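Hypothetical protein (Aeropyrum pernix, PDB 2P6H) is of unknown function but belongs to the YjbQ (UPF0047) family and probably forms a trimer. Local coordinates at residues Lys9-Thr20 with Arg113-Glu124. Sequence-based numbering, arbitrary orientation.
Sequences KTERRLQVLDVT and RILFVEMDGPRE. With SO4 (sulfate ion), chain D; SO4 (sulfate ion), chain E.
Thr10 OG1 accepts a fairly straight hydrogen bond from the backbone N-H of Arg123, with Thr10 OG1 and Arg123 N 2.9 Å apart. Glu118 OE2 lies 2.8 Å from Thr10 OG1. With chi1 at 71°, OG1 sits between the backbone N and the carbonyl carbon, which turns it to the opposite segment. The Glu118 chain bends at chi2 and passes Thr10 at about a right angle. Its OE2 also forms a salt bridge with Arg125, and its OE1 takes the backbone N-H of Asp120, so both carboxylate oxygens are held. The methyl CG2 of Thr10 meets Phe116 CE1 obliquely at 3.9 Å. Thr10 N gives a straight bond to Arg123 O.

Strands 15-18 and 113-118 run antiparallel, at 152°, as two of the three strands of a small sheet. Strand 113-118 is its middle strand, with 46-51 along its other edge. Gln15 with Glu118 and Leu17 with Phe116 are hydrogen-bonded pairs, and their side chains lie on one face of the sheet. The Val16 and Leu115 side chains lie on the other, and Val16 CG1 touches Leu115 CB at 3.8 Å. Beyond the sheet, the 119-123 loop carries a cis peptide before Pro122 and leads into strand 124-133 of the larger sheet.

At the far end, Asp18 OD1 accepts from Thr20 N, and this bond closes an Asx turn that leads into helix 20-28. OD1 also accepts from Thr20 OG1. Thr20 OG1 in turn accepts from the backbone N-H of Ile114, with Thr20 OG1 and Ile114 N 3.0 Å apart. Asp18 OD2 forms a salt bridge with Arg113 NH1 at 3.1 Å, with carboxylate and guanidinium planes 53° apart.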
loop_
_atom_site.group_PDB
_atom_site.type_symbol
_atom_site.label_atom_id
_atom_site.label_comp_id
_atom_site.label_asym_id
_atom_site.label_seq_id
_atom_site.Cartn_x
_atom_site.Cartn_y
_atom_site.Cartn_z
ATOM N N LYS A 9 12.361 -1.239 -19.197
ATOM C CA LYS A 9 13.611 -0.531 -19.340
ATOM C C LYS A 9 13.400 0.931 -19.004
ATOM O O LYS A 9 12.692 1.656 -19.689
ATOM C CB LYS A 9 14.081 -0.671 -20.791
ATOM C CG LYS A 9 15.551 -0.284 -20.967
ATOM C CD LYS A 9 15.730 0.916 -21.902
ATOM C CE LYS A 9 17.097 0.928 -22.595
ATOM N NZ LYS A 9 17.867 2.087 -22.148
ATOM N N THR A 10 13.997 1.392 -17.907
ATOM C CA THR A 10 13.831 2.782 -17.541
ATOM C C THR A 10 15.003 3.595 -18.100
ATOM O O THR A 10 16.092 3.085 -18.332
ATOM C CB THR A 10 13.733 2.882 -15.998
ATOM O OG1 THR A 10 15.018 2.618 -15.431
ATOM C CG2 THR A 10 12.737 1.847 -15.468
ATOM N N GLU A 11 14.756 4.877 -18.349
ATOM C CA GLU A 11 15.740 5.730 -19.004
ATOM C C GLU A 11 16.400 6.801 -18.144
ATOM O O GLU A 11 17.488 7.276 -18.476
ATOM C CB GLU A 11 15.075 6.372 -20.221
ATOM C CG GLU A 11 14.228 5.373 -20.996
ATOM C CD GLU A 11 12.894 5.939 -21.453
ATOM O OE1 GLU A 11 12.814 7.150 -21.760
ATOM O OE2 GLU A 11 11.917 5.160 -21.507
ATOM N N ARG A 12 15.749 7.182 -17.047
ATOM C CA ARG A 12 16.192 8.243 -16.138
ATOM C C ARG A 12 16.313 7.757 -14.685
ATOM O O ARG A 12 15.750 6.744 -14.290
ATOM C CB ARG A 12 15.188 9.393 -16.217
ATOM C CG ARG A 12 15.558 10.413 -17.294
ATOM C CD ARG A 12 16.304 11.623 -16.719
ATOM N NE ARG A 12 17.109 11.237 -15.558
ATOM C CZ ARG A 12 18.342 11.766 -15.458
ATOM N NH1 ARG A 12 18.767 12.640 -16.353
ATOM N NH2 ARG A 12 19.164 11.340 -14.495
ATOM N N ARG A 13 16.994 8.526 -13.839
ATOM C CA ARG A 13 17.073 8.185 -12.430
ATOM C C ARG A 13 15.676 8.050 -11.848
ATOM O O ARG A 13 15.327 7.065 -11.212
ATOM C CB ARG A 13 17.854 9.278 -11.692
ATOM C CG ARG A 13 18.173 8.881 -10.248
ATOM C CD ARG A 13 18.850 10.007 -9.457
ATOM N NE ARG A 13 19.540 9.450 -8.287
ATOM C CZ ARG A 13 20.230 10.297 -7.497
ATOM N NH1 ARG A 13 20.214 11.597 -7.731
ATOM N NH2 ARG A 13 20.995 9.806 -6.514
ATOM N N LEU A 14 14.852 9.070 -12.060
ATOM C CA LEU A 14 13.447 9.036 -11.571
ATOM C C LEU A 14 12.577 9.092 -12.792
ATOM O O LEU A 14 12.724 9.947 -13.655
ATOM C CB LEU A 14 13.021 10.186 -10.548
ATOM C CG LEU A 14 13.733 10.064 -9.199
ATOM C CD1 LEU A 14 15.163 10.609 -9.240
ATOM C CD2 LEU A 14 13.020 10.821 -8.079
ATOM N N GLN A 15 11.637 8.161 -12.878
ATOM C CA GLN A 15 10.753 8.141 -14.024
ATOM C C GLN A 15 9.524 7.298 -13.742
ATOM O O GLN A 15 9.601 6.261 -13.090
ATOM C CB GLN A 15 11.531 7.612 -15.240
ATOM C CG GLN A 15 10.693 7.173 -16.437
ATOM C CD GLN A 15 11.541 6.672 -17.605
ATOM O OE1 GLN A 15 12.561 6.013 -17.410
ATOM N NE2 GLN A 15 11.100 6.964 -18.825
ATOM N N VAL A 16 8.379 7.774 -14.212
ATOM C CA VAL A 16 7.127 7.052 -14.041
ATOM C C VAL A 16 6.721 6.540 -15.413
ATOM O O VAL A 16 6.707 7.313 -16.377
ATOM C CB VAL A 16 6.023 7.971 -13.493
ATOM C CG1 VAL A 16 4.700 7.222 -13.456
ATOM C CG2 VAL A 16 6.395 8.480 -12.111
ATOM N N LEU A 17 6.411 5.248 -15.495
ATOM C CA LEU A 17 6.026 4.626 -16.759
ATOM C C LEU A 17 4.677 3.926 -16.640
ATOM O O LEU A 17 4.418 3.255 -15.650
ATOM C CB LEU A 17 7.055 3.573 -17.191
ATOM C CG LEU A 17 8.512 4.017 -17.307
ATOM C CD1 LEU A 17 9.375 2.884 -17.827
ATOM C CD2 LEU A 17 8.583 5.191 -18.253
ATOM N N ASP A 18 3.830 4.089 -17.657
ATOM C CA ASP A 18 2.520 3.433 -17.725
ATOM C C ASP A 18 2.716 2.044 -18.348
ATOM O O ASP A 18 2.988 1.919 -19.552
ATOM C CB ASP A 18 1.565 4.237 -18.610
ATOM C CG ASP A 18 0.175 3.616 -18.700
ATOM O OD1 ASP A 18 -0.033 2.469 -18.235
ATOM O OD2 ASP A 18 -0.726 4.286 -19.248
ATOM N N VAL A 19 2.574 1.001 -17.537
ATOM C CA VAL A 19 2.759 -0.376 -18.032
ATOM C C VAL A 19 1.432 -1.146 -18.093
ATOM O O VAL A 19 1.395 -2.366 -18.182
ATOM C CB VAL A 19 3.780 -1.134 -17.148
ATOM C CG1 VAL A 19 5.133 -0.427 -17.190
ATOM C CG2 VAL A 19 3.288 -1.193 -15.715
ATOM N N THR A 20 0.306 -0.442 -18.051
ATOM C CA THR A 20 -1.027 -1.079 -18.125
ATOM C C THR A 20 -1.145 -2.032 -19.303
ATOM O O THR A 20 -1.679 -3.129 -19.197
ATOM C CB THR A 20 -2.120 -0.022 -18.285
ATOM O OG1 THR A 20 -1.895 1.028 -17.339
ATOM C CG2 THR A 20 -3.494 -0.642 -18.016
ATOM N N ARG A 113 -4.437 3.749 -14.053
ATOM C CA ARG A 113 -3.485 3.022 -14.856
ATOM C C ARG A 113 -2.393 2.479 -13.959
ATOM O O ARG A 113 -2.143 2.978 -12.870
ATOM C CB ARG A 113 -2.890 3.986 -15.881
ATOM C CG ARG A 113 -3.949 4.568 -16.818
ATOM C CD ARG A 113 -4.111 3.729 -18.091
ATOM N NE ARG A 113 -5.144 4.301 -18.961
ATOM C CZ ARG A 113 -4.780 4.643 -20.210
ATOM N NH1 ARG A 113 -3.534 4.459 -20.611
ATOM N NH2 ARG A 113 -5.683 5.165 -21.043
ATOM N N ILE A 114 -1.725 1.424 -14.402
ATOM C CA ILE A 114 -0.654 0.797 -13.641
ATOM C C ILE A 114 0.643 1.492 -13.960
ATOM O O ILE A 114 1.160 1.421 -15.068
ATOM C CB ILE A 114 -0.533 -0.698 -14.001
ATOM C CG1 ILE A 114 -1.873 -1.397 -13.758
ATOM C CG2 ILE A 114 0.520 -1.366 -13.096
ATOM C CD1 ILE A 114 -2.095 -2.813 -14.288
ATOM N N LEU A 115 1.203 2.174 -12.973
ATOM C CA LEU A 115 2.421 2.933 -13.196
ATOM C C LEU A 115 3.658 2.367 -12.514
ATOM O O LEU A 115 3.660 2.129 -11.307
ATOM C CB LEU A 115 2.219 4.375 -12.715
ATOM C CG LEU A 115 0.960 5.059 -13.270
ATOM C CD1 LEU A 115 0.785 6.426 -12.655
ATOM C CD2 LEU A 115 1.069 5.170 -14.789
ATOM N N PHE A 116 4.709 2.150 -13.296
ATOM C CA PHE A 116 5.973 1.677 -12.754
ATOM C C PHE A 116 6.681 2.958 -12.324
ATOM O O PHE A 116 6.796 3.907 -13.106
ATOM C CB PHE A 116 6.821 0.982 -13.822
ATOM C CG PHE A 116 8.083 0.374 -13.274
ATOM C CD1 PHE A 116 9.224 1.148 -13.108
ATOM C CD2 PHE A 116 8.122 -0.968 -12.899
ATOM C CE1 PHE A 116 10.389 0.601 -12.576
ATOM C CE2 PHE A 116 9.287 -1.531 -12.366
ATOM C CZ PHE A 116 10.421 -0.743 -12.205
ATOM N N VAL A 117 7.143 2.988 -11.082
ATOM C CA VAL A 117 7.839 4.156 -10.580
ATOM C C VAL A 117 9.303 3.853 -10.347
ATOM O O VAL A 117 9.684 3.204 -9.381
ATOM C CB VAL A 117 7.219 4.529 -9.251
ATOM C CG1 VAL A 117 7.862 5.806 -8.713
ATOM C CG2 VAL A 117 5.726 4.750 -9.417
ATOM N N GLU A 118 10.151 4.301 -11.271
ATOM C CA GLU A 118 11.603 4.090 -11.183
ATOM C C GLU A 118 12.234 5.218 -10.364
ATOM O O GLU A 118 11.968 6.399 -10.613
ATOM C CB GLU A 118 12.214 4.076 -12.594
ATOM C CG GLU A 118 13.739 4.012 -12.650
ATOM C CD GLU A 118 14.299 2.752 -12.012
ATOM O OE1 GLU A 118 14.409 2.710 -10.766
ATOM O OE2 GLU A 118 14.620 1.799 -12.751
ATOM N N MET A 119 13.064 4.863 -9.387
ATOM C CA MET A 119 13.710 5.876 -8.566
ATOM C C MET A 119 15.231 5.727 -8.558
ATOM O O MET A 119 15.941 6.528 -7.941
ATOM C CB MET A 119 13.136 5.841 -7.144
ATOM C CG MET A 119 11.671 6.283 -7.125
ATOM S SD MET A 119 10.804 6.072 -5.574
ATOM C CE MET A 119 10.234 4.381 -5.732
ATOM N N ASP A 120 15.724 4.709 -9.261
ATOM C CA ASP A 120 17.174 4.471 -9.350
ATOM C C ASP A 120 17.554 4.000 -10.754
ATOM O O ASP A 120 18.327 3.070 -10.941
ATOM C CB ASP A 120 17.592 3.415 -8.298
ATOM C CG ASP A 120 19.125 3.356 -8.128
ATOM O OD1 ASP A 120 19.765 4.387 -8.342
ATOM O OD2 ASP A 120 19.643 2.295 -7.793
ATOM N N GLY A 121 17.003 4.659 -11.769
ATOM C CA GLY A 121 17.326 4.302 -13.136
ATOM C C GLY A 121 18.590 5.003 -13.608
ATOM O O GLY A 121 19.187 5.759 -12.850
ATOM N N PRO A 122 19.022 4.776 -14.858
ATOM C CA PRO A 122 18.363 3.891 -15.827
ATOM C C PRO A 122 18.708 2.430 -15.564
ATOM O O PRO A 122 19.873 2.084 -15.349
ATOM C CB PRO A 122 18.919 4.374 -17.156
ATOM C CG PRO A 122 20.305 4.856 -16.879
ATOM C CD PRO A 122 20.166 5.464 -15.482
ATOM N N ARG A 123 17.688 1.579 -15.565
ATOM C CA ARG A 123 17.886 0.146 -15.310
ATOM C C ARG A 123 16.881 -0.705 -16.088
ATOM O O ARG A 123 15.849 -0.234 -16.545
ATOM C CB ARG A 123 17.685 -0.145 -13.816
ATOM C CG ARG A 123 18.796 0.363 -12.898
ATOM C CD ARG A 123 18.596 -0.157 -11.469
ATOM N NE ARG A 123 19.473 0.512 -10.497
ATOM C CZ ARG A 123 20.760 0.116 -10.385
ATOM N NH1 ARG A 123 21.270 -0.833 -11.155
ATOM N NH2 ARG A 123 21.542 0.715 -9.471
ATOM N N GLU A 124 17.226 -1.977 -16.232
ATOM C CA GLU A 124 16.323 -2.880 -16.867
ATOM C C GLU A 124 15.593 -3.558 -15.725
ATOM O O GLU A 124 16.132 -4.406 -15.026
ATOM C CB GLU A 124 17.121 -3.871 -17.783
ATOM C CG GLU A 124 16.435 -5.231 -17.912
ATOM C CD GLU A 124 16.082 -5.462 -19.362
ATOM O OE1 GLU A 124 15.590 -4.529 -19.992
ATOM O OE2 GLU A 124 16.324 -6.554 -19.862
HETATM S S SO4 D . 16.700 12.890 -12.189
HETATM O O1 SO4 D . 15.902 14.029 -12.721
HETATM O O2 SO4 D . 16.123 11.605 -12.727
HETATM O O3 SO4 D . 18.134 13.031 -12.638
HETATM O O4 SO4 D . 16.663 12.896 -10.706
HETATM S S SO4 E . 10.555 -1.557 -22.937
HETATM O O1 SO4 E . 9.466 -2.146 -23.645
HETATM O O2 SO4 E . 11.143 -0.362 -23.430
HETATM O O3 SO4 E . 11.688 -2.613 -22.832
HETATM O O4 SO4 E . 10.210 -1.291 -21.554
HETATM O O HOH W 1 20.240 6.810 -7.522
#